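Local coordinates for protein argonaute (Aquifex aeolicus, PDB 1YVU) that uses short single-stranded DNA guides to bind complementary RNA and cleaves the target strand with the help of divalent metal ions, at residues Glu167-Leu172 with Thr253-Val258; Pro180-Val185 with Val193-Asp198; Phe200-Lys205 with Ala239-Leu244; Lys223-Glu228 with Thr249-Ile254. All blocks are in the same frame, centred on the assembly; numbering follows the deposited sequence.

Interaction 1: residues Glu167-Leu172 with Thr253-Val258; sequences ETLQTL and TILKPV
With CG anti to the backbone N (chi1 -168°), the side chain of Leu-169 is set beside that of Leu-255, whose own CG stands anti to its carbonyl carbon; the two leucines lie side by side and point the same way. CD2 of Leu-169 meets CD1 of Leu-255 at 3.8 Å, while the other branch, CD1, turns to CG of Pro-257 at 3.9 Å. Leu-172 reaches the same proline tip to tip, its CD1 3.8 Å from Pro-257 CG, so the ring corner is shared by two leucines one helical turn apart. Thr-168 is the N-cap residue of helix 169-175, in the PAZ domain, and strand 255-257 is a strand of the PAZ sheet against which the first turn of that helix rests. The backbones are tied here by Leu-169 N, which donates to Leu-255 O over 2.7 Å, nearly along the C=O axis although the angle at the hydrogen is only 137°. CG of Gln-170, anti to its backbone N, lies 4.0 Å from CG2 of Thr-253, the two side chains side by side; the chain then bends at chi2, and its amide oxygen OE1 is satisfied by the backbone N of Phe-240 on strand 240-244 of the same sheet. Val-185 and Val-242 add to the apolar surroundings of Leu-169, whereas Glu-167 directs its carboxylate to a salt bridge with Arg-175.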
loop_
_atom_site.group_PDB
_atom_site.type_symbol
_atom_site.label_atom_id
_atom_site.label_comp_id
_atom_site.label_asym_id
_atom_site.label_seq_id
_atom_site.Cartn_x
_atom_site.Cartn_y
_atom_site.Cartn_z
ATOM N N GLU A 167 -2.834 26.388 0.160
ATOM C CA GLU A 167 -1.593 26.950 0.659
ATOM C C GLU A 167 -0.427 26.070 0.307
ATOM O O GLU A 167 -0.522 24.845 0.307
ATOM C CB GLU A 167 -1.638 27.110 2.180
ATOM C CG GLU A 167 -2.914 27.743 2.761
ATOM C CD GLU A 167 -3.724 26.750 3.576
ATOM O OE1 GLU A 167 -3.225 26.309 4.632
ATOM O OE2 GLU A 167 -4.850 26.402 3.162
ATOM N N THR A 168 0.676 26.733 0.023
ATOM C CA THR A 168 1.942 26.120 -0.330
ATOM C C THR A 168 2.583 25.633 0.980
ATOM O O THR A 168 2.047 25.890 2.062
ATOM C CB THR A 168 2.797 27.219 -1.001
ATOM O OG1 THR A 168 2.164 27.618 -2.219
ATOM C CG2 THR A 168 4.159 26.777 -1.305
ATOM N N LEU A 169 3.682 24.888 0.881
ATOM C CA LEU A 169 4.395 24.431 2.070
ATOM C C LEU A 169 5.153 25.635 2.644
ATOM O O LEU A 169 5.345 25.702 3.838
ATOM C CB LEU A 169 5.340 23.259 1.762
ATOM C CG LEU A 169 5.956 22.466 2.939
ATOM C CD1 LEU A 169 4.881 21.784 3.720
ATOM C CD2 LEU A 169 6.941 21.427 2.489
ATOM N N GLN A 170 5.483 26.617 1.793
ATOM C CA GLN A 170 6.152 27.865 2.208
ATOM C C GLN A 170 5.161 28.776 2.966
ATOM O O GLN A 170 5.462 29.226 4.071
ATOM C CB GLN A 170 6.729 28.607 0.986
ATOM C CG GLN A 170 7.651 29.799 1.273
ATOM C CD GLN A 170 8.789 29.485 2.224
ATOM O OE1 GLN A 170 9.653 28.644 1.947
ATOM N NE2 GLN A 170 8.801 30.172 3.358
ATOM N N THR A 171 3.967 28.979 2.399
ATOM C CA THR A 171 2.905 29.787 3.005
ATOM C C THR A 171 2.567 29.183 4.381
ATOM O O THR A 171 2.311 29.906 5.339
ATOM C CB THR A 171 1.630 29.777 2.116
ATOM O OG1 THR A 171 1.965 30.143 0.760
ATOM C CG2 THR A 171 0.569 30.724 2.674
ATOM N N LEU A 172 2.662 27.854 4.462
ATOM C CA LEU A 172 2.392 27.084 5.683
ATOM C C LEU A 172 3.494 27.133 6.725
ATOM O O LEU A 172 3.198 27.263 7.908
ATOM C CB LEU A 172 2.099 25.614 5.356
ATOM C CG LEU A 172 0.654 25.213 5.063
ATOM C CD1 LEU A 172 0.634 23.873 4.373
ATOM C CD2 LEU A 172 -0.158 25.173 6.336
ATOM N N THR A 253 8.457 26.436 -1.833
ATOM C CA THR A 253 7.605 27.228 -2.711
ATOM C C THR A 253 6.789 26.419 -3.714
ATOM O O THR A 253 5.684 26.828 -4.084
ATOM C CB THR A 253 8.413 28.299 -3.471
ATOM O OG1 THR A 253 9.417 27.662 -4.286
ATOM C CG2 THR A 253 9.052 29.292 -2.482
ATOM N N ILE A 254 7.309 25.276 -4.149
ATOM C CA ILE A 254 6.567 24.459 -5.100
ATOM C C ILE A 254 6.004 23.197 -4.468
ATOM O O ILE A 254 5.511 22.320 -5.181
ATOM C CB ILE A 254 7.402 24.060 -6.337
ATOM C CG1 ILE A 254 8.716 23.404 -5.903
ATOM C CG2 ILE A 254 7.521 25.239 -7.290
ATOM C CD1 ILE A 254 9.109 22.268 -6.775
ATOM N N LEU A 255 6.091 23.085 -3.144
ATOM C CA LEU A 255 5.571 21.905 -2.461
ATOM C C LEU A 255 4.210 22.129 -1.854
ATOM O O LEU A 255 3.974 23.112 -1.157
ATOM C CB LEU A 255 6.533 21.414 -1.385
ATOM C CG LEU A 255 7.845 20.842 -1.887
ATOM C CD1 LEU A 255 8.845 20.739 -0.767
ATOM C CD2 LEU A 255 7.592 19.504 -2.505
ATOM N N LYS A 256 3.305 21.219 -2.183
ATOM C CA LYS A 256 1.956 21.234 -1.665
ATOM C C LYS A 256 1.800 19.928 -0.884
ATOM O O LYS A 256 2.294 18.898 -1.329
ATOM C CB LYS A 256 0.945 21.316 -2.816
ATOM C CG LYS A 256 0.377 22.731 -3.096
ATOM C CD LYS A 256 -0.760 22.649 -4.149
ATOM C CE LYS A 256 -1.636 23.912 -4.261
ATOM N NZ LYS A 256 -2.994 23.610 -4.867
ATOM N N PRO A 257 1.258 19.986 0.351
ATOM C CA PRO A 257 1.043 18.796 1.190
ATOM C C PRO A 257 -0.020 17.886 0.652
ATOM O O PRO A 257 -0.921 18.324 -0.046
ATOM C CB PRO A 257 0.597 19.383 2.518
ATOM C CG PRO A 257 1.378 20.643 2.568
ATOM C CD PRO A 257 1.193 21.199 1.187
ATOM N N VAL A 258 0.120 16.606 0.962
ATOM C CA VAL A 258 -0.828 15.577 0.538
ATOM C C VAL A 258 -1.519 15.047 1.824
ATOM O O VAL A 258 -0.838 14.591 2.757
ATOM C CB VAL A 258 -0.078 14.477 -0.279
ATOM C CG1 VAL A 258 -0.974 13.298 -0.552
ATOM C CG2 VAL A 258 0.406 15.047 -1.613
#

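Interaction 2: residues Pro180-Val185 with Val193-Asp198; sequences PKRIRV and VGRVQD
Val-185 and Gly-194 form a hydrogen-bonded antiparallel pair in which each residue both gives and takes: Val-185 N donates to Gly-194 O at 2.8 Å, and Gly-194 N returns a bond to Val-185 O at 3.1 Å. Farther along the hairpin, Val-196 N donates to Ile-183 O at 3.0 Å from above the carbonyl plane. Beyond it, Val-196 O receives a weak bond from Arg-182 N, inside the type II turn Pro-180 to Ile-183. Lys-181 extends beside Asp-198, where NZ makes a long salt bridge to OD1 at 3.9 Å; a water donates to Gln-197 O and accepts a weak bond from the same NZ. CG2 of Val-185 packs on CG2 of Val-196 at 3.7 Å. Arg-184 and Arg-195, a non-hydrogen-bonded pair, cross with guanidinium planes 37° apart and bring together donors that cannot bond each other, while Arg-195 NH1 lies 3.5 Å from Arg-182 NH1. An alanine in place of Arg-195 would probably lose the packing on CG of Arg-184 and lower the positive charge gathered here. The Arg-195 side chain is about 7 Å from that of metal-binding Asp-683; such a concentration of like charge would probably be eased by nearby acidic groups or phosphates.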
loop_
_atom_site.group_PDB
_atom_site.type_symbol
_atom_site.label_atom_id
_atom_site.label_comp_id
_atom_site.label_asym_id
_atom_site.label_seq_id
_atom_site.Cartn_x
_atom_site.Cartn_y
_atom_site.Cartn_z
ATOM N N PRO A 180 6.670 19.360 10.862
ATOM C CA PRO A 180 6.988 19.070 9.457
ATOM C C PRO A 180 7.340 17.649 9.010
ATOM O O PRO A 180 6.984 17.251 7.906
ATOM C CB PRO A 180 8.127 20.048 9.173
ATOM C CG PRO A 180 8.881 20.069 10.464
ATOM C CD PRO A 180 7.769 20.143 11.482
ATOM N N LYS A 181 8.015 16.882 9.865
ATOM C CA LYS A 181 8.441 15.527 9.519
ATOM C C LYS A 181 7.327 14.516 9.375
ATOM O O LYS A 181 6.335 14.558 10.117
ATOM C CB LYS A 181 9.525 15.046 10.477
ATOM C CG LYS A 181 10.770 15.878 10.291
ATOM C CD LYS A 181 11.824 15.629 11.322
ATOM C CE LYS A 181 12.995 16.567 11.074
ATOM N NZ LYS A 181 14.284 16.008 11.562
ATOM N N ARG A 182 7.507 13.658 8.362
ATOM C CA ARG A 182 6.581 12.589 7.955
ATOM C C ARG A 182 5.408 13.122 7.147
ATOM O O ARG A 182 4.409 12.418 6.941
ATOM C CB ARG A 182 6.036 11.765 9.144
ATOM C CG ARG A 182 7.050 10.890 9.835
ATOM C CD ARG A 182 6.446 10.215 11.049
ATOM N NE ARG A 182 7.475 9.522 11.814
ATOM C CZ ARG A 182 7.998 8.335 11.500
ATOM N NH1 ARG A 182 7.601 7.657 10.419
ATOM N NH2 ARG A 182 8.934 7.822 12.286
ATOM N N ILE A 183 5.509 14.370 6.710
ATOM C CA ILE A 183 4.436 14.958 5.934
ATOM C C ILE A 183 4.687 14.698 4.465
ATOM O O ILE A 183 5.728 15.060 3.928
ATOM C CB ILE A 183 4.237 16.461 6.257
ATOM C CG1 ILE A 183 3.635 16.581 7.659
ATOM C CG2 ILE A 183 3.319 17.139 5.228
ATOM C CD1 ILE A 183 3.423 17.994 8.148
ATOM N N ARG A 184 3.743 13.995 3.845
ATOM C CA ARG A 184 3.832 13.659 2.431
ATOM C C ARG A 184 3.503 14.906 1.632
ATOM O O ARG A 184 2.483 15.562 1.871
ATOM C CB ARG A 184 2.902 12.479 2.075
ATOM C CG ARG A 184 3.152 11.205 2.903
ATOM C CD ARG A 184 2.913 9.882 2.153
ATOM N NE ARG A 184 3.593 8.763 2.829
ATOM C CZ ARG A 184 3.496 7.472 2.498
ATOM N NH1 ARG A 184 2.736 7.075 1.487
ATOM N NH2 ARG A 184 4.191 6.563 3.174
ATOM N N VAL A 185 4.464 15.316 0.814
ATOM C CA VAL A 185 4.326 16.494 -0.040
ATOM C C VAL A 185 4.499 16.131 -1.519
ATOM O O VAL A 185 4.964 15.049 -1.847
ATOM C CB VAL A 185 5.333 17.634 0.340
ATOM C CG1 VAL A 185 4.778 18.480 1.425
ATOM C CG2 VAL A 185 6.662 17.075 0.775
ATOM N N VAL A 193 5.448 11.968 -4.881
ATOM C CA VAL A 193 5.045 12.195 -3.493
ATOM C C VAL A 193 6.134 11.575 -2.601
ATOM O O VAL A 193 6.531 10.413 -2.799
ATOM C CB VAL A 193 3.630 11.578 -3.165
ATOM C CG1 VAL A 193 3.341 11.568 -1.653
ATOM C CG2 VAL A 193 2.546 12.358 -3.878
ATOM N N GLY A 194 6.623 12.386 -1.659
ATOM C CA GLY A 194 7.650 11.969 -0.720
ATOM C C GLY A 194 7.411 12.558 0.658
ATOM O O GLY A 194 6.649 13.519 0.788
ATOM N N ARG A 195 8.025 11.967 1.684
ATOM C CA ARG A 195 7.874 12.443 3.067
ATOM C C ARG A 195 9.014 13.356 3.439
ATOM O O ARG A 195 10.163 13.049 3.147
ATOM C CB ARG A 195 7.822 11.295 4.085
ATOM C CG ARG A 195 6.608 10.397 4.037
ATOM C CD ARG A 195 6.432 9.674 5.360
ATOM N NE ARG A 195 5.445 8.597 5.291
ATOM C CZ ARG A 195 5.379 7.572 6.145
ATOM N NH1 ARG A 195 6.239 7.472 7.160
ATOM N NH2 ARG A 195 4.484 6.611 5.954
ATOM N N VAL A 196 8.698 14.430 4.157
ATOM C CA VAL A 196 9.694 15.422 4.582
ATOM C C VAL A 196 10.700 14.855 5.582
ATOM O O VAL A 196 10.319 14.251 6.593
ATOM C CB VAL A 196 9.021 16.695 5.183
ATOM C CG1 VAL A 196 10.055 17.725 5.566
ATOM C CG2 VAL A 196 8.073 17.316 4.190
ATOM N N GLN A 197 11.981 15.057 5.269
ATOM C CA GLN A 197 13.080 14.599 6.112
ATOM C C GLN A 197 13.756 15.753 6.867
ATOM O O GLN A 197 13.870 15.700 8.103
ATOM C CB GLN A 197 14.113 13.820 5.278
ATOM C CG GLN A 197 15.207 13.166 6.134
ATOM C CD GLN A 197 16.209 12.321 5.366
ATOM O OE1 GLN A 197 16.121 12.124 4.137
ATOM N NE2 GLN A 197 17.180 11.806 6.107
ATOM N N ASP A 198 14.215 16.762 6.113
ATOM C CA ASP A 198 14.911 17.950 6.647
ATOM C C ASP A 198 14.442 19.270 6.029
ATOM O O ASP A 198 14.193 19.346 4.821
ATOM C CB ASP A 198 16.426 17.837 6.405
ATOM C CG ASP A 198 17.219 17.470 7.663
ATOM O OD1 ASP A 198 16.644 16.962 8.657
ATOM O OD2 ASP A 198 18.451 17.689 7.640
HETATM O O HOH W 1 13.466 13.557 9.727
#

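Interaction 3: residues Phe200-Lys205 with Ala239-Leu244; sequences FKAKEK and AFLVVL
The ring of Phe-200 lies against Leu-241, with one face turned to its CB, which sits 4.2 Å from the ring centroid and offset toward the rim in a CH-pi contact. Both side chains leave the same face of the sheet, and CG of Phe-200 stands between the backbone N and the carbonyl carbon (chi1 69°). CD1 of that leucine continues the contact along the rim, near CE1 and CZ, while CG2 of Val-243 comes up to the ring edge in its plane, 3.8 Å from CE2. The two aromatic residues of the contact behave differently: Phe-240 presents its ring edge to the backbone of Phe-200, whose carbonyl carbon lies in the ring plane. Lys-201 runs alongside Phe-240, pointing the same way, and its CG approaches CE2 at 3.8 Å. Strands 194-201 and 240-244 are antiparallel neighbours in the sheet of the PAZ domain, joined through a mainly helical insertion. Phe-200 and Leu-241 form a hydrogen-bonded pair: Leu-241 N donates to Phe-200 O at 2.9 Å, and Phe-200 N to Leu-241 O at 3.2 Å. Next to this pair, Ala-202 N gives a third bond to Ala-239 O at 2.8 Å, tilted from the carbonyl plane, as the chain enters a type I turn. CB of Ala-202 and CB of Ala-239 meet at 4.0 Å, and Ala-202 CB also faces CG of Leu-241. Trp-226 and Leu-229 of helix 220-231 pack on Leu-241 as well.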
loop_
_atom_site.group_PDB
_atom_site.type_symbol
_atom_site.label_atom_id
_atom_site.label_comp_id
_atom_site.label_asym_id
_atom_site.label_seq_id
_atom_site.Cartn_x
_atom_site.Cartn_y
_atom_site.Cartn_z
ATOM N N PHE A 200 15.422 23.501 6.062
ATOM C CA PHE A 200 16.398 24.536 6.360
ATOM C C PHE A 200 16.143 25.779 5.502
ATOM O O PHE A 200 15.452 25.700 4.488
ATOM C CB PHE A 200 17.847 24.011 6.240
ATOM C CG PHE A 200 18.291 23.694 4.841
ATOM C CD1 PHE A 200 19.053 24.635 4.105
ATOM C CD2 PHE A 200 18.003 22.442 4.264
ATOM C CE1 PHE A 200 19.528 24.336 2.804
ATOM C CE2 PHE A 200 18.471 22.119 2.956
ATOM C CZ PHE A 200 19.238 23.068 2.225
ATOM N N LYS A 201 16.700 26.912 5.931
ATOM C CA LYS A 201 16.554 28.195 5.244
ATOM C C LYS A 201 17.402 28.308 3.976
ATOM O O LYS A 201 18.478 27.699 3.875
ATOM C CB LYS A 201 16.898 29.346 6.199
ATOM C CG LYS A 201 15.993 29.461 7.412
ATOM C CD LYS A 201 16.550 30.417 8.463
ATOM C CE LYS A 201 15.891 30.175 9.831
ATOM N NZ LYS A 201 16.673 30.708 10.997
ATOM N N ALA A 202 16.910 29.100 3.021
ATOM C CA ALA A 202 17.584 29.322 1.748
ATOM C C ALA A 202 18.677 30.373 1.855
ATOM O O ALA A 202 19.530 30.476 0.966
ATOM C CB ALA A 202 16.594 29.690 0.693
ATOM N N LYS A 203 18.655 31.133 2.958
ATOM C CA LYS A 203 19.678 32.147 3.251
ATOM C C LYS A 203 21.008 31.398 3.410
ATOM O O LYS A 203 22.058 31.882 2.962
ATOM C CB LYS A 203 19.459 32.835 4.609
ATOM C CG LYS A 203 18.103 33.378 4.934
ATOM C CD LYS A 203 18.235 34.612 5.852
ATOM C CE LYS A 203 16.884 35.111 6.409
ATOM N NZ LYS A 203 16.643 36.565 6.152
ATOM N N GLU A 204 20.917 30.199 4.014
ATOM C CA GLU A 204 22.044 29.300 4.314
ATOM C C GLU A 204 22.909 28.924 3.126
ATOM O O GLU A 204 24.051 28.485 3.283
ATOM C CB GLU A 204 21.549 28.032 5.014
ATOM C CG GLU A 204 22.203 27.778 6.373
ATOM C CD GLU A 204 21.743 26.480 7.036
ATOM O OE1 GLU A 204 22.448 25.455 6.888
ATOM O OE2 GLU A 204 20.685 26.490 7.709
ATOM N N LYS A 205 22.344 29.073 1.933
ATOM C CA LYS A 205 23.054 28.781 0.706
ATOM C C LYS A 205 23.179 30.056 -0.134
ATOM O O LYS A 205 22.272 30.898 -0.133
ATOM C CB LYS A 205 22.342 27.662 -0.047
ATOM C CG LYS A 205 22.266 26.327 0.720
ATOM C CD LYS A 205 23.632 25.665 0.987
ATOM C CE LYS A 205 23.465 24.389 1.800
ATOM N NZ LYS A 205 24.671 23.536 1.730
ATOM N N ALA A 239 12.624 32.078 2.323
ATOM C CA ALA A 239 12.413 30.748 1.771
ATOM C C ALA A 239 13.114 29.603 2.431
ATOM O O ALA A 239 14.179 29.756 3.036
ATOM C CB ALA A 239 12.715 30.725 0.308
ATOM N N PHE A 240 12.479 28.449 2.294
ATOM C CA PHE A 240 12.985 27.209 2.831
ATOM C C PHE A 240 13.201 26.198 1.724
ATOM O O PHE A 240 12.580 26.243 0.648
ATOM C CB PHE A 240 12.010 26.596 3.826
ATOM C CG PHE A 240 11.737 27.436 5.023
ATOM C CD1 PHE A 240 10.473 28.035 5.197
ATOM C CD2 PHE A 240 12.695 27.558 6.040
ATOM C CE1 PHE A 240 10.147 28.744 6.387
ATOM C CE2 PHE A 240 12.400 28.258 7.241
ATOM C CZ PHE A 240 11.116 28.855 7.418
ATOM N N LEU A 241 14.162 25.324 1.973
ATOM C CA LEU A 241 14.471 24.256 1.055
ATOM C C LEU A 241 14.211 23.042 1.886
ATOM O O LEU A 241 14.502 23.013 3.085
ATOM C CB LEU A 241 15.918 24.296 0.571
ATOM C CG LEU A 241 16.391 25.592 -0.087
ATOM C CD1 LEU A 241 17.796 25.475 -0.558
ATOM C CD2 LEU A 241 15.498 25.959 -1.222
ATOM N N VAL A 242 13.528 22.103 1.245
ATOM C CA VAL A 242 13.098 20.851 1.847
ATOM C C VAL A 242 13.770 19.653 1.193
ATOM O O VAL A 242 13.752 19.506 -0.036
ATOM C CB VAL A 242 11.555 20.705 1.704
ATOM C CG1 VAL A 242 11.049 19.474 2.446
ATOM C CG2 VAL A 242 10.830 21.995 2.192
ATOM N N VAL A 243 14.348 18.795 2.034
ATOM C CA VAL A 243 15.011 17.573 1.574
ATOM C C VAL A 243 14.048 16.402 1.811
ATOM O O VAL A 243 13.537 16.210 2.921
ATOM C CB VAL A 243 16.374 17.317 2.297
ATOM C CG1 VAL A 243 17.138 16.171 1.607
ATOM C CG2 VAL A 243 17.224 18.575 2.293
ATOM N N LEU A 244 13.767 15.662 0.744
ATOM C CA LEU A 244 12.863 14.527 0.818
ATOM C C LEU A 244 13.575 13.177 0.979
ATOM O O LEU A 244 14.795 13.093 0.814
ATOM C CB LEU A 244 11.892 14.542 -0.368
ATOM C CG LEU A 244 11.052 15.821 -0.579
ATOM C CD1 LEU A 244 10.037 15.601 -1.685
ATOM C CD2 LEU A 244 10.317 16.232 0.676
#

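Interaction 4: residues Lys223-Glu228 with Thr249-Ile254; sequences KKAWEE and TYPATI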
loop_
_atom_site.group_PDB
_atom_site.type_symbol
_atom_site.label_atom_id
_atom_site.label_comp_id
_atom_site.label_asym_id
_atom_site.label_seq_id
_atom_site.Cartn_x
_atom_site.Cartn_y
_atom_site.Cartn_z
ATOM N N LYS A 223 12.701 24.283 -12.461
ATOM C CA LYS A 223 13.697 25.183 -13.090
ATOM C C LYS A 223 13.272 26.567 -12.654
ATOM O O LYS A 223 14.033 27.270 -11.984
ATOM C CB LYS A 223 13.662 25.143 -14.642
ATOM C CG LYS A 223 14.390 23.965 -15.302
ATOM C CD LYS A 223 14.589 24.093 -16.839
ATOM C CE LYS A 223 15.277 22.805 -17.416
ATOM N NZ LYS A 223 15.365 22.665 -18.917
ATOM N N LYS A 224 11.977 26.827 -12.863
ATOM C CA LYS A 224 11.311 28.086 -12.529
ATOM C C LYS A 224 11.212 28.414 -11.039
ATOM O O LYS A 224 10.992 29.570 -10.673
ATOM C CB LYS A 224 9.915 28.154 -13.169
ATOM C CG LYS A 224 9.890 28.663 -14.626
ATOM C CD LYS A 224 8.455 28.978 -15.063
ATOM C CE LYS A 224 8.265 28.817 -16.581
ATOM N NZ LYS A 224 6.817 28.696 -17.007
ATOM N N ALA A 225 11.364 27.400 -10.189
ATOM C CA ALA A 225 11.317 27.582 -8.739
ATOM C C ALA A 225 12.720 27.942 -8.222
ATOM O O ALA A 225 12.870 28.731 -7.276
ATOM C CB ALA A 225 10.807 26.327 -8.062
ATOM N N TRP A 226 13.745 27.368 -8.855
ATOM C CA TRP A 226 15.117 27.656 -8.474
ATOM C C TRP A 226 15.527 28.987 -9.090
ATOM O O TRP A 226 16.269 29.753 -8.456
ATOM C CB TRP A 226 16.076 26.532 -8.884
ATOM C CG TRP A 226 15.948 25.215 -8.097
ATOM C CD1 TRP A 226 15.435 24.031 -8.556
ATOM C CD2 TRP A 226 16.336 24.971 -6.733
ATOM N NE1 TRP A 226 15.464 23.077 -7.568
ATOM C CE2 TRP A 226 16.007 23.624 -6.437
ATOM C CE3 TRP A 226 16.914 25.767 -5.718
ATOM C CZ2 TRP A 226 16.253 23.047 -5.180
ATOM C CZ3 TRP A 226 17.156 25.195 -4.467
ATOM C CH2 TRP A 226 16.815 23.845 -4.206
ATOM N N GLU A 227 14.948 29.303 -10.260
ATOM C CA GLU A 227 15.196 30.571 -10.977
ATOM C C GLU A 227 14.788 31.731 -10.079
ATOM O O GLU A 227 15.567 32.641 -9.857
ATOM C CB GLU A 227 14.411 30.646 -12.308
ATOM C CG GLU A 227 14.941 31.679 -13.342
ATOM C CD GLU A 227 14.135 31.730 -14.659
ATOM O OE1 GLU A 227 13.422 30.755 -14.976
ATOM O OE2 GLU A 227 14.216 32.751 -15.396
ATOM N N GLU A 228 13.633 31.601 -9.438
ATOM C CA GLU A 228 13.121 32.624 -8.553
ATOM C C GLU A 228 13.935 32.857 -7.288
ATOM O O GLU A 228 14.222 33.989 -6.953
ATOM C CB GLU A 228 11.656 32.352 -8.191
ATOM C CG GLU A 228 10.659 32.373 -9.378
ATOM C CD GLU A 228 10.749 33.631 -10.254
ATOM O OE1 GLU A 228 10.463 34.741 -9.730
ATOM O OE2 GLU A 228 11.107 33.494 -11.457
ATOM N N THR A 249 15.953 17.365 -3.479
ATOM C CA THR A 249 15.758 18.651 -2.811
ATOM C C THR A 249 14.865 19.527 -3.653
ATOM O O THR A 249 15.065 19.639 -4.870
ATOM C CB THR A 249 17.079 19.379 -2.544
ATOM O OG1 THR A 249 17.945 18.517 -1.795
ATOM C CG2 THR A 249 16.843 20.675 -1.734
ATOM N N TYR A 250 13.843 20.087 -3.003
ATOM C CA TYR A 250 12.864 20.971 -3.646
ATOM C C TYR A 250 12.577 22.161 -2.727
ATOM O O TYR A 250 12.675 22.007 -1.505
ATOM C CB TYR A 250 11.537 20.214 -3.922
ATOM C CG TYR A 250 11.595 19.182 -5.035
ATOM C CD1 TYR A 250 11.380 17.818 -4.768
ATOM C CD2 TYR A 250 11.868 19.559 -6.367
ATOM C CE1 TYR A 250 11.433 16.824 -5.806
ATOM C CE2 TYR A 250 11.925 18.581 -7.425
ATOM C CZ TYR A 250 11.704 17.210 -7.131
ATOM O OH TYR A 250 11.745 16.251 -8.137
ATOM N N PRO A 251 12.333 23.381 -3.295
ATOM C CA PRO A 251 12.021 24.601 -2.520
ATOM C C PRO A 251 10.597 24.496 -2.022
ATOM O O PRO A 251 9.696 24.090 -2.780
ATOM C CB PRO A 251 12.083 25.706 -3.560
ATOM C CG PRO A 251 13.042 25.177 -4.526
ATOM C CD PRO A 251 12.619 23.764 -4.686
ATOM N N ALA A 252 10.394 24.900 -0.767
ATOM C CA ALA A 252 9.088 24.874 -0.114
ATOM C C ALA A 252 8.005 25.591 -0.912
ATOM O O ALA A 252 6.813 25.337 -0.738
ATOM C CB ALA A 252 9.199 25.481 1.252
ATOM N N THR A 253 8.457 26.436 -1.833
ATOM C CA THR A 253 7.605 27.228 -2.711
ATOM C C THR A 253 6.789 26.419 -3.714
ATOM O O THR A 253 5.684 26.828 -4.084
ATOM C CB THR A 253 8.413 28.299 -3.471
ATOM O OG1 THR A 253 9.417 27.662 -4.286
ATOM C CG2 THR A 253 9.052 29.292 -2.482
ATOM N N ILE A 254 7.309 25.276 -4.149
ATOM C CA ILE A 254 6.567 24.459 -5.100
ATOM C C ILE A 254 6.004 23.197 -4.468
ATOM O O ILE A 254 5.511 22.320 -5.181
ATOM C CB ILE A 254 7.402 24.060 -6.337
ATOM C CG1 ILE A 254 8.716 23.404 -5.903
ATOM C CG2 ILE A 254 7.521 25.239 -7.290
ATOM C CD1 ILE A 254 9.109 22.268 -6.775
#
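Helix 223-228 passes strand 249-251 with 8.8 Å between the axes of these short segments and 64° between their directions, and the contact across this gap is made by side chains. Trp-226 lays its indole over Pro-251, the two side chains crossing at about a right angle. CG of the proline stands above the centre of the six-membered ring, 3.7 Å from the centroid and 6° off the normal, a well-centred CH-pi contact. CD of Pro-251 lies over the same face, 3.7 Å from CZ2. CG of Trp-226 is anti to its carbonyl carbon (chi1 -70°), and the ring beyond it comes nearer to the strand than its first bond would suggest. At the ring edge Thr-249 O lies in the indole plane, 3.6 Å from CZ2, and the methyl CG2 of Thr-249 meets CH2 at 4.0 Å. One residue earlier in the helix, Ala-225 points its CB at the turn after the strand, where CG2 of Ile-254 approaches to 3.5 Å; CG of Pro-251 lies 4.3 Å from CB of Ala-225. An alanine in place of Trp-226 would probably open a gap over Pro-251 and leave the proline ring without its aromatic partner. The indole also touches Leu-241 of the adjacent strand, and Phe-210, Cys-213 and Met-214 of helix 207-215. The arrangement is that of the PAZ domain, in which a helical insertion packs by apolar side chains against the strands of an SH3-like beta fold.

How the interactions relate
All four interactions lie within the PAZ domain and reach one five-stranded antiparallel sheet, ordered 249-251, 240-244, 194-201, 184-187, 255-257. Interaction 1 closes the longest loop, from helix 169-175 to strand 255-257, and encloses interactions 2 and 3; interaction 2 precedes both 3 and 4 along the chain, whereas 3 and 4 interleave. Interactions 2 and 3 share strand 194-201, with centres 14 Å apart, and interactions 1 and 4 share Thr-253 and Ile-254. Interactions 3 and 4, 10 Å apart, join through strands 240-244 and 249-251. Interactions 2 and 4 do not touch. Together they tie helix 169-175, the sheet and the helical insertion into the PAZ domain.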